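Tyrocidine synthetase 3 (Brevibacillus brevis, PDB 2JGP) takes part in nonribosomal synthesis of the antibiotic tyrocidine, this fragment pairing a peptidyl carrier domain with a condensation domain that forms peptide bonds. Local coordinates at residues A[294-299]-A[483-488]; A[428-433]-A[463-468]. All blocks are in the same frame, centred on the assembly; numbering follows the deposited sequence.

Contact 1: residues A[294-299]-A[483-488]; sequences TRPSTQ and STSLFT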
loop_
_atom_site.group_PDB
_atom_site.type_symbol
_atom_site.label_atom_id
_atom_site.label_comp_id
_atom_site.label_asym_id
_atom_site.label_seq_id
_atom_site.Cartn_x
_atom_site.Cartn_y
_atom_site.Cartn_z
ATOM N N THR A 294 8.910 4.454 29.530
ATOM C CA THR A 294 9.859 3.412 29.168
ATOM C C THR A 294 9.205 2.430 28.209
ATOM O O THR A 294 8.028 2.105 28.355
ATOM C CB THR A 294 10.344 2.651 30.428
ATOM O OG1 THR A 294 10.953 3.572 31.340
ATOM C CG2 THR A 294 11.343 1.561 30.066
ATOM N N ARG A 295 9.960 1.977 27.214
ATOM C CA ARG A 295 9.447 1.017 26.249
ATOM C C ARG A 295 9.166 -0.307 26.965
ATOM O O ARG A 295 10.041 -0.830 27.658
ATOM C CB ARG A 295 10.444 0.811 25.109
ATOM C CG ARG A 295 9.988 -0.184 24.053
ATOM C CD ARG A 295 11.056 -0.373 22.993
ATOM N NE ARG A 295 11.256 0.855 22.239
ATOM C CZ ARG A 295 10.500 1.248 21.218
ATOM N NH1 ARG A 295 9.491 0.501 20.785
ATOM N NH2 ARG A 295 10.773 2.391 20.615
ATOM N N PRO A 296 7.936 -0.839 26.824
ATOM C CA PRO A 296 7.628 -2.139 27.419
ATOM C C PRO A 296 8.492 -3.250 26.828
ATOM O O PRO A 296 8.917 -3.151 25.677
ATOM C CB PRO A 296 6.156 -2.360 27.045
ATOM C CG PRO A 296 5.630 -1.051 26.682
ATOM C CD PRO A 296 6.770 -0.274 26.122
ATOM N N SER A 297 8.739 -4.301 27.601
ATOM C CA SER A 297 9.559 -5.419 27.120
ATOM C C SER A 297 8.812 -6.322 26.136
ATOM O O SER A 297 9.433 -7.128 25.441
ATOM C CB SER A 297 10.080 -6.254 28.283
ATOM O OG SER A 297 11.027 -7.195 27.810
ATOM N N THR A 298 7.487 -6.200 26.098
ATOM C CA THR A 298 6.667 -6.869 25.096
ATOM C C THR A 298 5.888 -5.789 24.366
ATOM O O THR A 298 5.501 -4.793 24.969
ATOM C CB THR A 298 5.681 -7.864 25.736
ATOM O OG1 THR A 298 4.626 -7.153 26.393
ATOM C CG2 THR A 298 6.383 -8.759 26.751
ATOM N N GLN A 299 5.648 -5.971 23.073
ATOM C CA GLN A 299 4.963 -4.936 22.318
ATOM C C GLN A 299 3.556 -4.692 22.865
ATOM O O GLN A 299 2.854 -5.619 23.264
ATOM C CB GLN A 299 4.916 -5.240 20.822
ATOM C CG GLN A 299 4.208 -4.143 20.039
ATOM C CD GLN A 299 4.770 -3.919 18.654
ATOM O OE1 GLN A 299 5.480 -4.763 18.102
ATOM N NE2 GLN A 299 4.456 -2.762 18.084
ATOM N N SER A 483 1.554 4.702 19.875
ATOM C CA SER A 483 1.487 3.782 21.001
ATOM C C SER A 483 1.233 4.544 22.297
ATOM O O SER A 483 2.023 5.404 22.673
ATOM C CB SER A 483 2.803 3.012 21.128
ATOM O OG SER A 483 3.073 2.275 19.953
ATOM N N THR A 484 0.141 4.208 22.979
ATOM C CA THR A 484 -0.209 4.829 24.258
ATOM C C THR A 484 0.842 4.537 25.342
ATOM O O THR A 484 1.003 5.306 26.291
ATOM C CB THR A 484 -1.598 4.328 24.729
ATOM O OG1 THR A 484 -2.560 4.582 23.695
ATOM C CG2 THR A 484 -2.033 5.028 26.003
ATOM N N SER A 485 1.553 3.425 25.191
ATOM C CA SER A 485 2.573 3.021 26.153
ATOM C C SER A 485 3.871 3.832 26.040
ATOM O O SER A 485 4.724 3.737 26.918
ATOM C CB SER A 485 2.888 1.537 25.972
ATOM O OG SER A 485 3.444 1.311 24.694
ATOM N N LEU A 486 4.012 4.615 24.976
ATOM C CA LEU A 486 5.254 5.347 24.691
ATOM C C LEU A 486 5.125 6.874 24.727
ATOM O O LEU A 486 6.035 7.558 25.210
ATOM C CB LEU A 486 5.791 4.932 23.323
ATOM C CG LEU A 486 6.136 3.456 23.110
ATOM C CD1 LEU A 486 6.701 3.268 21.694
ATOM C CD2 LEU A 486 7.116 2.957 24.157
ATOM N N PHE A 487 4.019 7.410 24.208
ATOM C CA PHE A 487 3.872 8.863 24.042
ATOM C C PHE A 487 2.582 9.406 24.641
ATOM O O PHE A 487 1.541 8.742 24.616
ATOM C CB PHE A 487 3.920 9.257 22.560
ATOM C CG PHE A 487 5.056 8.634 21.797
ATOM C CD1 PHE A 487 6.357 9.086 21.969
ATOM C CD2 PHE A 487 4.822 7.601 20.897
ATOM C CE1 PHE A 487 7.404 8.516 21.258
ATOM C CE2 PHE A 487 5.862 7.025 20.187
ATOM C CZ PHE A 487 7.156 7.487 20.367
ATOM N N THR A 488 2.668 10.620 25.181
ATOM C CA THR A 488 1.497 11.354 25.635
ATOM C C THR A 488 0.888 12.085 24.437
ATOM O O THR A 488 1.554 12.295 23.416
ATOM C CB THR A 488 1.856 12.390 26.723
ATOM O OG1 THR A 488 2.704 13.406 26.170
ATOM C CG2 THR A 488 2.569 11.729 27.895
#
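Ser-485 and Leu-486 meet Arg-295 and Pro-296 where two surface loops of the condensation domain run past each other. One loop leads into strand 303-309. The other leaves the neighbouring strand 476-483 and turns into helix 489-508, so the contact lies at a strand-to-helix connection. No hydrogen bond joins the two segments; van der Waals contacts, mostly of side chains, hold them together.

The turn starts at Ser-483, whose carbonyl O takes two backbone bonds, from Leu-486 N at 3.1 Å and from Phe-487 N at 3.2 Å. That double grip curls the chain and presents the next side chains to the opposite loop. Ser-485 points its CB toward Pro-296: its OG takes the crowded position between backbone N and carbonyl carbon (chi1 64°) and lies 3.8 Å from Pro-296 CG, with Ser-485 CB equally near that ring carbon. Leu-486 contributes most, its two methyls touching different parts of the other loop. CD2 sits against the backbone, 3.7 Å from Arg-295 CA, and also touches Pro-296 CD at 3.8 Å. CD1 reaches the far end of the arginine, 4.0 Å from NH1, meeting the guanidinium obliquely. The Arg-295 chain runs extended to CD and bends at chi3 (-66°), turning NE; its charge is answered beyond the two loops by a salt bridge to Asp-464, while NH1 makes a weak hydrogen bond to Ser-423 O. One face of the Phe-487 ring lies under Leu-486 CB, and the segment closes at Thr-488, the N-cap of helix 489-508: its backbone N bonds to Asp-292 OD2, and its OG1 caps the backbone N of Thr-491.

Contact 2: residues A[428-433]-A[463-468]; sequences FDTVFT and FDLTFS
Val-431 sets its CG2 methyl over one face of the Phe-463 ring, 3.6 Å from the centroid, a close CH-pi contact; Phe-463 CE2 lies 3.5 Å from Phe-428 CE1, the two rings meeting obliquely. Beside them the backbones are locked in register. Phe-467 N gives a nearly straight bond to Val-431 O at 2.8 Å, and Thr-433 N one to Phe-467 O at 2.9 Å. Strands 430-435 and 465-471 are parallel neighbours in a mixed sheet of the condensation domain, and Thr-430 and Phe-432 also share backbone bonds with Gly-353. The face bearing Thr-430, Leu-465, Phe-432 and Phe-467 is buried against helix 329-345. There the Phe-432 and Phe-467 rings lie rim to rim, planes 16° apart, and Thr-430 OG1, anti to the backbone N (chi1 -177°), bonds to Tyr-337 OH. On the other face Val-431 is packed tightly, but Thr-433, Thr-466 and Ser-468 are partly exposed; Thr-433 OG1 is bonded to Gln-435. Just before the strands, the bond from Asp-464 N to Asp-429 O is weak, bent to 123°. Asp-429 is held by Asn-425 N and Arg-424, Asp-464 by Arg-295, and one water donates to both acids, 2.7 Å from Asp-429 OD1 and 3.1 Å from Asp-464 OD1.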
loop_
_atom_site.group_PDB
_atom_site.type_symbol
_atom_site.label_atom_id
_atom_site.label_comp_id
_atom_site.label_asym_id
_atom_site.label_seq_id
_atom_site.Cartn_x
_atom_site.Cartn_y
_atom_site.Cartn_z
ATOM N N PHE A 428 11.632 -1.519 10.605
ATOM C CA PHE A 428 11.142 -0.166 10.908
ATOM C C PHE A 428 10.112 -0.155 12.039
ATOM O O PHE A 428 9.348 -1.106 12.215
ATOM C CB PHE A 428 10.562 0.504 9.652
ATOM C CG PHE A 428 9.545 -0.329 8.931
ATOM C CD1 PHE A 428 8.207 -0.310 9.313
ATOM C CD2 PHE A 428 9.924 -1.140 7.874
ATOM C CE1 PHE A 428 7.267 -1.089 8.652
ATOM C CE2 PHE A 428 8.987 -1.919 7.207
ATOM C CZ PHE A 428 7.658 -1.891 7.595
ATOM N N ASP A 429 10.110 0.936 12.801
ATOM C CA ASP A 429 9.181 1.125 13.918
ATOM C C ASP A 429 8.211 2.274 13.693
ATOM O O ASP A 429 7.441 2.629 14.581
ATOM C CB ASP A 429 9.975 1.337 15.200
ATOM C CG ASP A 429 10.620 0.067 15.674
ATOM O OD1 ASP A 429 9.877 -0.919 15.872
ATOM O OD2 ASP A 429 11.856 0.038 15.818
ATOM N N THR A 430 8.246 2.847 12.495
ATOM C CA THR A 430 7.274 3.840 12.099
ATOM C C THR A 430 6.862 3.613 10.650
ATOM O O THR A 430 7.623 3.054 9.865
ATOM C CB THR A 430 7.819 5.272 12.279
ATOM O OG1 THR A 430 6.797 6.209 11.941
ATOM C CG2 THR A 430 9.036 5.512 11.395
ATOM N N VAL A 431 5.646 4.046 10.327
ATOM C CA VAL A 431 5.086 3.929 8.990
ATOM C C VAL A 431 4.619 5.305 8.522
ATOM O O VAL A 431 4.134 6.105 9.324
ATOM C CB VAL A 431 3.896 2.928 8.968
ATOM C CG1 VAL A 431 3.081 3.065 7.691
ATOM C CG2 VAL A 431 4.408 1.502 9.137
ATOM N N PHE A 432 4.786 5.568 7.226
ATOM C CA PHE A 432 4.319 6.803 6.599
ATOM C C PHE A 432 3.327 6.454 5.500
ATOM O O PHE A 432 3.605 5.572 4.688
ATOM C CB PHE A 432 5.506 7.570 6.009
ATOM C CG PHE A 432 5.108 8.744 5.167
ATOM C CD1 PHE A 432 4.853 9.972 5.753
ATOM C CD2 PHE A 432 4.979 8.619 3.791
ATOM C CE1 PHE A 432 4.476 11.060 4.984
ATOM C CE2 PHE A 432 4.603 9.708 3.011
ATOM C CZ PHE A 432 4.349 10.925 3.609
ATOM N N THR A 433 2.174 7.124 5.485
ATOM C CA THR A 433 1.203 6.980 4.382
ATOM C C THR A 433 0.685 8.332 3.904
ATOM O O THR A 433 0.664 9.297 4.659
ATOM C CB THR A 433 -0.017 6.104 4.764
ATOM O OG1 THR A 433 -0.861 6.804 5.689
ATOM C CG2 THR A 433 0.425 4.779 5.374
ATOM N N PHE A 463 2.688 -0.128 15.187
ATOM C CA PHE A 463 4.025 0.468 15.229
ATOM C C PHE A 463 4.093 1.557 16.287
ATOM O O PHE A 463 3.056 1.995 16.776
ATOM C CB PHE A 463 4.364 1.042 13.859
ATOM C CG PHE A 463 4.296 0.031 12.761
ATOM C CD1 PHE A 463 3.154 -0.093 11.984
ATOM C CD2 PHE A 463 5.366 -0.817 12.519
ATOM C CE1 PHE A 463 3.084 -1.039 10.971
ATOM C CE2 PHE A 463 5.304 -1.770 11.513
ATOM C CZ PHE A 463 4.159 -1.880 10.736
ATOM N N ASP A 464 5.307 1.990 16.639
ATOM C CA ASP A 464 5.485 3.071 17.619
ATOM C C ASP A 464 4.594 4.231 17.248
ATOM O O ASP A 464 3.909 4.807 18.093
ATOM C CB ASP A 464 6.928 3.568 17.657
ATOM C CG ASP A 464 7.857 2.608 18.340
ATOM O OD1 ASP A 464 7.424 1.489 18.673
ATOM O OD2 ASP A 464 9.027 2.981 18.543
ATOM N N LEU A 465 4.619 4.574 15.967
ATOM C CA LEU A 465 3.658 5.512 15.431
ATOM C C LEU A 465 3.508 5.372 13.919
ATOM O O LEU A 465 4.435 4.947 13.223
ATOM C CB LEU A 465 4.016 6.950 15.834
ATOM C CG LEU A 465 5.144 7.686 15.112
ATOM C CD1 LEU A 465 4.593 8.408 13.915
ATOM C CD2 LEU A 465 5.814 8.687 16.050
ATOM N N THR A 466 2.308 5.685 13.437
ATOM C CA THR A 466 2.015 5.716 12.014
ATOM C C THR A 466 1.642 7.144 11.660
ATOM O O THR A 466 0.702 7.703 12.233
ATOM C CB THR A 466 0.848 4.785 11.661
ATOM O OG1 THR A 466 1.227 3.431 11.929
ATOM C CG2 THR A 466 0.462 4.928 10.196
ATOM N N PHE A 467 2.393 7.729 10.727
ATOM C CA PHE A 467 2.225 9.120 10.338
ATOM C C PHE A 467 1.443 9.125 9.030
ATOM O O PHE A 467 1.878 8.516 8.061
ATOM C CB PHE A 467 3.602 9.768 10.151
ATOM C CG PHE A 467 3.552 11.225 9.781
ATOM C CD1 PHE A 467 3.753 12.203 10.742
ATOM C CD2 PHE A 467 3.320 11.618 8.468
ATOM C CE1 PHE A 467 3.715 13.545 10.404
ATOM C CE2 PHE A 467 3.279 12.958 8.127
ATOM C CZ PHE A 467 3.478 13.921 9.098
ATOM N N SER A 468 0.288 9.782 9.018
ATOM C CA SER A 468 -0.606 9.776 7.863
ATOM C C SER A 468 -0.912 11.187 7.383
ATOM O O SER A 468 -1.445 12.001 8.137
ATOM C CB SER A 468 -1.919 9.082 8.210
ATOM O OG SER A 468 -1.714 7.699 8.429
HETATM O O HOH W 1 7.240 -0.523 16.371
#

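Contacts 1 and 2 have their centres about 14 Å apart, and Asp-464 ties them together. Its salt bridge to Arg-295 spans 2.8 Å from OD2 to NH2, its O lies 3.0 Å from Ser-483 N in a probable hydrogen bond just ahead of strand 465-471, and its OD1 packs 3.6 Å from Leu-486 CD1. The acid that precedes strand 465-471 thus touches both loops of contact 1. Contact 2 is the more deeply set, about 13 Å from the chain's centre against about 26 Å for contact 1, measured from contact centres. The residues that bind the sodium ion, Gln-396 and Asp-400, belong to neither contact.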